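PDB 4E9J: general secretion pathway protein D from Pseudomonas aeruginosa, which forms the outer-membrane channel through which the type II secretion system exports elastase LasB and other proteins, represented here by its periplasmic N0, N1 and N2 domains. Local coordinates for residues E114-V120 with A148-S154; I181-G186 with A237-T242. All blocks are in the same frame, centred on the assembly; numbering follows the deposited sequence.

Interaction 1: E114-V120 with A148-S154; sequences ETRVIQV and ANALIIS
Thr115 and Ser154 meet through their hydroxyls, OG1 of Thr115 forming a 2.9 Å hydrogen bond with OG of Ser154. With OG1 beside the backbone N (chi1 -59°), Thr115 turns its CG2 to the neighbouring side chain, 3.5 Å from Ile152 CG2. Further along this face, Val117 CG1 reaches Ala150 CB at 3.6 Å and Val117 CG2 meets Ile152 CG1. On the other face, Ile118 CD1 packs 4.1 Å from Ile153 CG1. Reciprocal backbone bonds join Arg116 to Ile153 and Ile118 to Leu151. Beyond them Val120 N donates to Asn149 O, while Asn149 ND2 reaches Val120 O at 3.0 Å from above its carbonyl plane. Strands 114-119, 141-145 and 150-155 with helices 125-132 and 157-171 follow the beta-alpha-beta-beta-alpha order of a KH-like secretin domain, here N1, both helices covering the Leu151 face. Asn149 and Ala150 form a G1 beta bulge against strand 141-145. Arg116 NE forms a salt bridge to Glu114 OE2 (2.9 Å) from above the carboxylate plane. Outside the pair, Glu164 forms a salt bridge with Arg116 NH1, while Ser157 binds Glu114 OE1, Thr79 binds Ser154 OG, and Ser123 O and Val125 N hold the Asn149 amide.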
ATOM      1  N   GLU A 114      -1.976  20.552   0.179  1.00 39.08           N
ATOM      2  CA  GLU A 114      -0.546  20.806   0.324  1.00 36.12           C
ATOM      3  C   GLU A 114       0.169  19.468   0.281  1.00 35.05           C
ATOM      4  O   GLU A 114      -0.318  18.518   0.873  1.00 31.62           O
ATOM      5  CB  GLU A 114      -0.207  21.546   1.626  1.00 37.22           C
ATOM      6  CG  GLU A 114       1.293  21.777   1.832  1.00 39.67           C
ATOM      7  CD  GLU A 114       1.717  22.422   3.139  1.00 65.02           C
ATOM      8  OE1 GLU A 114       0.914  23.177   3.731  1.00 52.11           O
ATOM      9  OE2 GLU A 114       2.875  22.193   3.558  1.00 60.97           O
ATOM     10  N   THR A 115       1.309  19.390  -0.441  1.00 32.38           N
ATOM     11  CA  THR A 115       2.202  18.229  -0.487  1.00 30.61           C
ATOM     12  C   THR A 115       3.443  18.597   0.344  1.00 34.34           C
ATOM     13  O   THR A 115       4.251  19.414  -0.103  1.00 32.79           O
ATOM     14  CB  THR A 115       2.551  17.869  -1.908  1.00 39.46           C
ATOM     15  OG1 THR A 115       1.337  17.575  -2.607  1.00 38.41           O
ATOM     16  CG2 THR A 115       3.502  16.673  -1.977  1.00 39.08           C
ATOM     17  N   ARG A 116       3.586  18.014   1.554  1.00 28.73           N
ATOM     18  CA  ARG A 116       4.673  18.331   2.465  1.00 28.54           C
ATOM     19  C   ARG A 116       5.617  17.148   2.689  1.00 32.85           C
ATOM     20  O   ARG A 116       5.139  16.030   2.841  1.00 31.75           O
ATOM     21  CB  ARG A 116       4.089  18.749   3.828  1.00 27.38           C
ATOM     22  CG  ARG A 116       5.139  19.429   4.683  1.00 33.49           C
ATOM     23  CD  ARG A 116       4.656  19.767   6.054  1.00 34.77           C
ATOM     24  NE  ARG A 116       3.687  20.862   6.035  1.00 45.32           N
ATOM     25  CZ  ARG A 116       3.141  21.395   7.117  1.00 56.79           C
ATOM     26  NH1 ARG A 116       3.445  20.922   8.325  1.00 40.38           N
ATOM     27  NH2 ARG A 116       2.264  22.392   7.003  1.00 45.46           N
ATOM     28  N   VAL A 117       6.941  17.387   2.720  1.00 29.52           N
ATOM     29  CA  VAL A 117       7.941  16.373   3.041  1.00 28.81           C
ATOM     30  C   VAL A 117       8.211  16.523   4.539  1.00 33.59           C
ATOM     31  O   VAL A 117       8.468  17.631   5.011  1.00 33.47           O
ATOM     32  CB  VAL A 117       9.245  16.549   2.227  1.00 31.88           C
ATOM     33  CG1 VAL A 117      10.275  15.489   2.617  1.00 31.39           C
ATOM     34  CG2 VAL A 117       8.982  16.482   0.731  1.00 30.84           C
ATOM     35  N   ILE A 118       8.126  15.428   5.287  1.00 31.44           N
ATOM     36  CA  ILE A 118       8.318  15.399   6.741  1.00 31.09           C
ATOM     37  C   ILE A 118       9.530  14.542   6.993  1.00 35.71           C
ATOM     38  O   ILE A 118       9.486  13.354   6.714  1.00 34.59           O
ATOM     39  CB  ILE A 118       7.064  14.832   7.478  1.00 35.05           C
ATOM     40  CG1 ILE A 118       5.816  15.691   7.163  1.00 36.46           C
ATOM     41  CG2 ILE A 118       7.286  14.809   8.993  1.00 35.78           C
ATOM     42  CD1 ILE A 118       4.492  15.225   7.830  1.00 44.75           C
ATOM     43  N   GLN A 119      10.625  15.112   7.481  1.00 34.25           N
ATOM     44  CA  GLN A 119      11.794  14.302   7.779  1.00 34.74           C
ATOM     45  C   GLN A 119      11.564  13.653   9.148  1.00 38.73           C
ATOM     46  O   GLN A 119      10.939  14.253  10.013  1.00 36.69           O
ATOM     47  CB  GLN A 119      13.065  15.157   7.791  1.00 36.71           C
ATOM     48  CG  GLN A 119      14.345  14.317   7.816  1.00 47.84           C
ATOM     49  CD  GLN A 119      15.431  14.955   7.000  1.00 62.37           C
ATOM     50  OE1 GLN A 119      16.171  15.805   7.488  1.00 58.23           O
ATOM     51  NE2 GLN A 119      15.514  14.605   5.726  1.00 52.38           N
ATOM     52  N   VAL A 120      11.957  12.389   9.284  1.00 37.23           N
ATOM     53  CA  VAL A 120      11.843  11.597  10.524  1.00 37.05           C
ATOM     54  C   VAL A 120      13.268  11.444  11.048  1.00 39.13           C
ATOM     55  O   VAL A 120      14.167  11.102  10.292  1.00 38.52           O
ATOM     56  CB  VAL A 120      11.148  10.243  10.247  1.00 40.77           C
ATOM     57  CG1 VAL A 120      11.063   9.390  11.505  1.00 40.91           C
ATOM     58  CG2 VAL A 120       9.746  10.482   9.673  1.00 40.14           C
ATOM     59  N   ALA A 148      16.244  10.054   2.236  1.00 35.58           N
ATOM     60  CA  ALA A 148      16.233  11.237   3.100  1.00 34.96           C
ATOM     61  C   ALA A 148      15.565  10.927   4.453  1.00 37.93           C
ATOM     62  O   ALA A 148      15.474  11.816   5.297  1.00 37.11           O
ATOM     63  CB  ALA A 148      15.488  12.364   2.411  1.00 36.05           C
ATOM     64  N   ASN A 149      15.116   9.666   4.661  1.00 34.36           N
ATOM     65  CA  ASN A 149      14.341   9.204   5.816  1.00 33.01           C
ATOM     66  C   ASN A 149      13.165  10.164   6.075  1.00 33.75           C
ATOM     67  O   ASN A 149      12.933  10.651   7.194  1.00 32.12           O
ATOM     68  CB  ASN A 149      15.201   8.969   7.064  1.00 33.46           C
ATOM     69  CG  ASN A 149      14.550   7.979   7.992  1.00 44.35           C
ATOM     70  OD1 ASN A 149      14.255   6.857   7.588  1.00 35.51           O
ATOM     71  ND2 ASN A 149      14.313   8.326   9.242  1.00 35.87           N
ATOM     72  N   ALA A 150      12.437  10.438   4.987  1.00 29.71           N
ATOM     73  CA  ALA A 150      11.333  11.361   4.993  1.00 29.58           C
ATOM     74  C   ALA A 150      10.080  10.727   4.422  1.00 31.73           C
ATOM     75  O   ALA A 150      10.137   9.729   3.695  1.00 31.52           O
ATOM     76  CB  ALA A 150      11.709  12.614   4.191  1.00 30.70           C
ATOM     77  N   LEU A 151       8.942  11.325   4.768  1.00 28.33           N
ATOM     78  CA  LEU A 151       7.613  10.945   4.292  1.00 29.17           C
ATOM     79  C   LEU A 151       7.098  12.101   3.435  1.00 30.97           C
ATOM     80  O   LEU A 151       7.296  13.236   3.820  1.00 30.27           O
ATOM     81  CB  LEU A 151       6.643  10.820   5.487  1.00 29.94           C
ATOM     82  CG  LEU A 151       6.842   9.653   6.422  1.00 36.84           C
ATOM     83  CD1 LEU A 151       6.007   9.822   7.684  1.00 36.68           C
ATOM     84  CD2 LEU A 151       6.495   8.344   5.741  1.00 40.61           C
ATOM     85  N   ILE A 152       6.375  11.818   2.363  1.00 28.05           N
ATOM     86  CA  ILE A 152       5.692  12.838   1.572  1.00 28.95           C
ATOM     87  C   ILE A 152       4.221  12.632   1.872  1.00 32.96           C
ATOM     88  O   ILE A 152       3.726  11.544   1.611  1.00 32.05           O
ATOM     89  CB  ILE A 152       5.922  12.750   0.064  1.00 32.08           C
ATOM     90  CG1 ILE A 152       7.369  13.029  -0.289  1.00 31.59           C
ATOM     91  CG2 ILE A 152       4.987  13.777  -0.666  1.00 34.47           C
ATOM     92  CD1 ILE A 152       7.774  12.492  -1.622  1.00 34.26           C
ATOM     93  N   ILE A 153       3.534  13.653   2.407  1.00 29.04           N
ATOM     94  CA  ILE A 153       2.098  13.606   2.698  1.00 29.60           C
ATOM     95  C   ILE A 153       1.361  14.706   1.923  1.00 31.37           C
ATOM     96  O   ILE A 153       1.808  15.841   1.947  1.00 28.91           O
ATOM     97  CB  ILE A 153       1.854  13.815   4.221  1.00 33.69           C
ATOM     98  CG1 ILE A 153       2.686  12.804   5.041  1.00 36.19           C
ATOM     99  CG2 ILE A 153       0.329  13.758   4.558  1.00 34.59           C
ATOM    100  CD1 ILE A 153       2.039  12.254   6.387  1.00 48.58           C
ATOM    101  N   SER A 154       0.193  14.389   1.351  1.00 27.72           N
ATOM    102  CA  SER A 154      -0.678  15.375   0.723  1.00 29.53           C
ATOM    103  C   SER A 154      -2.002  15.459   1.476  1.00 35.71           C
ATOM    104  O   SER A 154      -2.653  14.445   1.649  1.00 37.55           O
ATOM    105  CB  SER A 154      -0.949  15.070  -0.743  1.00 30.29           C
ATOM    106  OG  SER A 154       0.253  15.127  -1.481  1.00 32.77           O
TER

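Interaction 2: I181-G186 with A237-T242; sequences INLRYG and AQSLDT
Asp241, near the end of the modelled chain, receives three consecutive backbone N-H groups of the turn 184-186 on its carboxylate. Arg184 N donates to OD2 of Asp241 at 2.9 Å, on the syn lone pair. The other oxygen, OD1, accepts twice. Tyr185 N lies 2.9 Å from Asp241 OD1, on the syn side but tilted out of the carboxylate plane. Gly186 N is 2.8 Å from Asp241 OD1 in an almost straight bond, nearly along the C-O axis. With CG anti to the backbone N (chi1 -162°), the Asp241 carboxylate swings across to these amides, and Leu183 CD2 packs against CB of Asp241. Two carbonyls, Leu183 O and Gly186 O, accept from Asn219 ND2. The Tyr185 ring presents its edge to the backbone of Asp241, CD2 of Tyr185 lying 3.3 Å from Asp241 O, while Arg184 CG sits over the centre of one ring face. Nearer the strand, Ile181 CD1 presses on Ala237 CB at a tight 3.4 Å, and Ile181 CG2 lies 3.3 Å from Gln238 NE2. That amide nitrogen makes a weak hydrogen bond to Asp177 of the second subunit, whose Asp177 OD1 accepts from Asn182 N. The contact thus joins strand 178-182 and the turn after it to helix 227-240 and the residues after it within the N2 domain. Three amide donors around one carboxylate should stabilise its negative charge, probably keeping Asp241 ionised and fixing the shape of the turn without a basic side chain from either segment bonding to it.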
ATOM      1  N   ILE A 181      -6.847  -5.329  15.732  1.00 22.40           N
ATOM      2  CA  ILE A 181      -8.121  -5.911  16.159  1.00 22.51           C
ATOM      3  C   ILE A 181      -9.241  -5.332  15.331  1.00 25.04           C
ATOM      4  O   ILE A 181      -9.502  -4.141  15.430  1.00 23.85           O
ATOM      5  CB  ILE A 181      -8.417  -5.693  17.637  1.00 27.06           C
ATOM      6  CG1 ILE A 181      -7.310  -6.234  18.494  1.00 29.86           C
ATOM      7  CG2 ILE A 181      -9.783  -6.338  18.027  1.00 27.96           C
ATOM      8  CD1 ILE A 181      -7.401  -5.763  19.878  1.00 46.88           C
ATOM      9  N   ASN A 182      -9.925  -6.172  14.570  1.00 22.57           N
ATOM     10  CA  ASN A 182     -11.066  -5.796  13.739  1.00 21.68           C
ATOM     11  C   ASN A 182     -12.278  -5.914  14.633  1.00 27.58           C
ATOM     12  O   ASN A 182     -12.628  -7.005  15.013  1.00 29.01           O
ATOM     13  CB  ASN A 182     -11.196  -6.753  12.570  1.00 18.94           C
ATOM     14  CG  ASN A 182      -9.985  -6.720  11.702  1.00 27.59           C
ATOM     15  OD1 ASN A 182      -9.831  -5.837  10.893  1.00 32.52           O
ATOM     16  ND2 ASN A 182      -9.066  -7.644  11.896  1.00 21.62           N
ATOM     17  N   LEU A 183     -12.887  -4.815  15.027  1.00 25.48           N
ATOM     18  CA  LEU A 183     -14.018  -4.858  15.954  1.00 25.28           C
ATOM     19  C   LEU A 183     -15.288  -5.314  15.248  1.00 27.18           C
ATOM     20  O   LEU A 183     -15.711  -4.668  14.300  1.00 26.36           O
ATOM     21  CB  LEU A 183     -14.224  -3.482  16.602  1.00 24.83           C
ATOM     22  CG  LEU A 183     -13.043  -2.887  17.342  1.00 28.69           C
ATOM     23  CD1 LEU A 183     -13.241  -1.422  17.526  1.00 28.52           C
ATOM     24  CD2 LEU A 183     -12.813  -3.569  18.667  1.00 33.81           C
ATOM     25  N   ARG A 184     -15.884  -6.435  15.689  1.00 24.87           N
ATOM     26  CA  ARG A 184     -17.117  -6.948  15.068  1.00 25.73           C
ATOM     27  C   ARG A 184     -18.396  -6.264  15.602  1.00 28.66           C
ATOM     28  O   ARG A 184     -19.350  -6.134  14.860  1.00 27.58           O
ATOM     29  CB  ARG A 184     -17.211  -8.484  15.274  1.00 26.13           C
ATOM     30  CG  ARG A 184     -18.388  -9.135  14.581  1.00 26.44           C
ATOM     31  CD  ARG A 184     -18.323 -10.652  14.629  1.00 33.52           C
ATOM     32  NE  ARG A 184     -19.452 -11.272  13.933  1.00 45.10           N
ATOM     33  CZ  ARG A 184     -19.752 -12.571  13.949  1.00 60.18           C
ATOM     34  NH1 ARG A 184     -19.011 -13.428  14.652  1.00 41.61           N
ATOM     35  NH2 ARG A 184     -20.799 -13.025  13.270  1.00 48.73           N
ATOM     36  N   TYR A 185     -18.451  -5.926  16.887  1.00 29.01           N
ATOM     37  CA  TYR A 185     -19.651  -5.373  17.530  1.00 29.76           C
ATOM     38  C   TYR A 185     -19.530  -3.898  17.931  1.00 35.57           C
ATOM     39  O   TYR A 185     -20.478  -3.138  17.755  1.00 36.38           O
ATOM     40  CB  TYR A 185     -19.979  -6.203  18.783  1.00 30.74           C
ATOM     41  CG  TYR A 185     -20.077  -7.679  18.480  1.00 33.80           C
ATOM     42  CD1 TYR A 185     -21.129  -8.189  17.719  1.00 34.89           C
ATOM     43  CD2 TYR A 185     -19.062  -8.551  18.851  1.00 34.76           C
ATOM     44  CE1 TYR A 185     -21.192  -9.541  17.382  1.00 36.47           C
ATOM     45  CE2 TYR A 185     -19.120  -9.906  18.532  1.00 35.61           C
ATOM     46  CZ  TYR A 185     -20.195 -10.403  17.811  1.00 42.27           C
ATOM     47  OH  TYR A 185     -20.267 -11.743  17.498  1.00 40.67           O
ATOM     48  N   GLY A 186     -18.397  -3.529  18.506  1.00 31.41           N
ATOM     49  CA  GLY A 186     -18.166  -2.181  18.986  1.00 30.25           C
ATOM     50  C   GLY A 186     -17.880  -1.173  17.899  1.00 30.50           C
ATOM     51  O   GLY A 186     -17.579  -1.528  16.752  1.00 30.81           O
ATOM     52  N   ALA A 237      -8.709  -4.909  24.962  1.00 37.61           N
ATOM     53  CA  ALA A 237      -9.479  -4.502  23.773  1.00 36.97           C
ATOM     54  C   ALA A 237     -10.486  -5.568  23.373  1.00 40.74           C
ATOM     55  O   ALA A 237     -11.637  -5.237  23.058  1.00 39.10           O
ATOM     56  CB  ALA A 237      -8.547  -4.201  22.617  1.00 37.46           C
ATOM     57  N   GLN A 238     -10.119  -6.841  23.484  1.00 39.05           N
ATOM     58  CA  GLN A 238     -11.062  -7.900  23.156  1.00 39.66           C
ATOM     59  C   GLN A 238     -12.279  -7.941  24.084  1.00 46.94           C
ATOM     60  O   GLN A 238     -13.383  -8.159  23.589  1.00 47.18           O
ATOM     61  CB  GLN A 238     -10.342  -9.246  22.999  1.00 40.22           C
ATOM     62  CG  GLN A 238      -9.427  -9.273  21.750  1.00 37.57           C
ATOM     63  CD  GLN A 238     -10.177  -9.288  20.452  1.00 58.04           C
ATOM     64  OE1 GLN A 238     -11.410  -9.267  20.418  1.00 51.46           O
ATOM     65  NE2 GLN A 238      -9.441  -9.337  19.342  1.00 52.31           N
ATOM     66  N   SER A 239     -12.128  -7.542  25.370  1.00 44.89           N
ATOM     67  CA  SER A 239     -13.263  -7.468  26.298  1.00 43.60           C
ATOM     68  C   SER A 239     -14.275  -6.351  25.959  1.00 46.85           C
ATOM     69  O   SER A 239     -15.403  -6.411  26.433  1.00 48.89           O
ATOM     70  CB  SER A 239     -12.781  -7.331  27.746  1.00 47.08           C
ATOM     71  OG  SER A 239     -12.388  -6.007  28.080  1.00 55.44           O
ATOM     72  N   LEU A 240     -13.882  -5.320  25.191  1.00 41.86           N
ATOM     73  CA  LEU A 240     -14.796  -4.246  24.789  1.00 40.57           C
ATOM     74  C   LEU A 240     -15.608  -4.625  23.560  1.00 41.89           C
ATOM     75  O   LEU A 240     -16.609  -3.972  23.274  1.00 43.78           O
ATOM     76  CB  LEU A 240     -14.032  -2.947  24.493  1.00 40.89           C
ATOM     77  CG  LEU A 240     -13.139  -2.431  25.622  1.00 45.33           C
ATOM     78  CD1 LEU A 240     -12.444  -1.138  25.200  1.00 45.16           C
ATOM     79  CD2 LEU A 240     -13.923  -2.238  26.931  1.00 44.26           C
ATOM     80  N   ASP A 241     -15.178  -5.651  22.825  1.00 33.58           N
ATOM     81  CA  ASP A 241     -15.883  -6.137  21.650  1.00 31.30           C
ATOM     82  C   ASP A 241     -16.597  -7.463  21.924  1.00 39.77           C
ATOM     83  O   ASP A 241     -16.609  -8.342  21.080  1.00 39.02           O
ATOM     84  CB  ASP A 241     -14.875  -6.263  20.501  1.00 30.60           C
ATOM     85  CG  ASP A 241     -15.504  -6.334  19.137  1.00 33.34           C
ATOM     86  OD1 ASP A 241     -16.410  -5.519  18.847  1.00 35.34           O
ATOM     87  OD2 ASP A 241     -15.055  -7.159  18.331  1.00 32.89           O
ATOM     88  N   THR A 242     -17.174  -7.603  23.143  1.00 41.64           N
ATOM     89  CA  THR A 242     -17.887  -8.803  23.609  1.00 61.00           C
ATOM     90  C   THR A 242     -19.380  -8.626  23.354  1.00 89.67           C
ATOM     91  O   THR A 242     -19.971  -9.423  22.631  1.00 66.71           O
ATOM     92  CB  THR A 242     -17.558  -9.053  25.100  1.00 66.63           C
ATOM     93  OG1 THR A 242     -16.162  -9.337  25.223  1.00 60.17           O
ATOM     94  CG2 THR A 242     -18.369 -10.203  25.714  1.00 64.77           C
TER

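In the fold
From the N terminus the chain first builds the N0 domain, then enters N1 with strand 114-119. Interaction 1 closes the excursion through helix 125-132 and strand 141-145, bringing strand 150-155 back beside the first. Strand 114-119 also pairs in parallel with strand 55-61, joining N1 to the preceding part of the chain. Helix 157-171 follows before N2 begins. There interaction 2 closes a longer loop, containing helix 188-201 and strands 211-215 and 220-224, by joining the end of the first N2 strand to the last helix. The two contacts are in series, neither nested nor crossing, with centres about 34 Å apart.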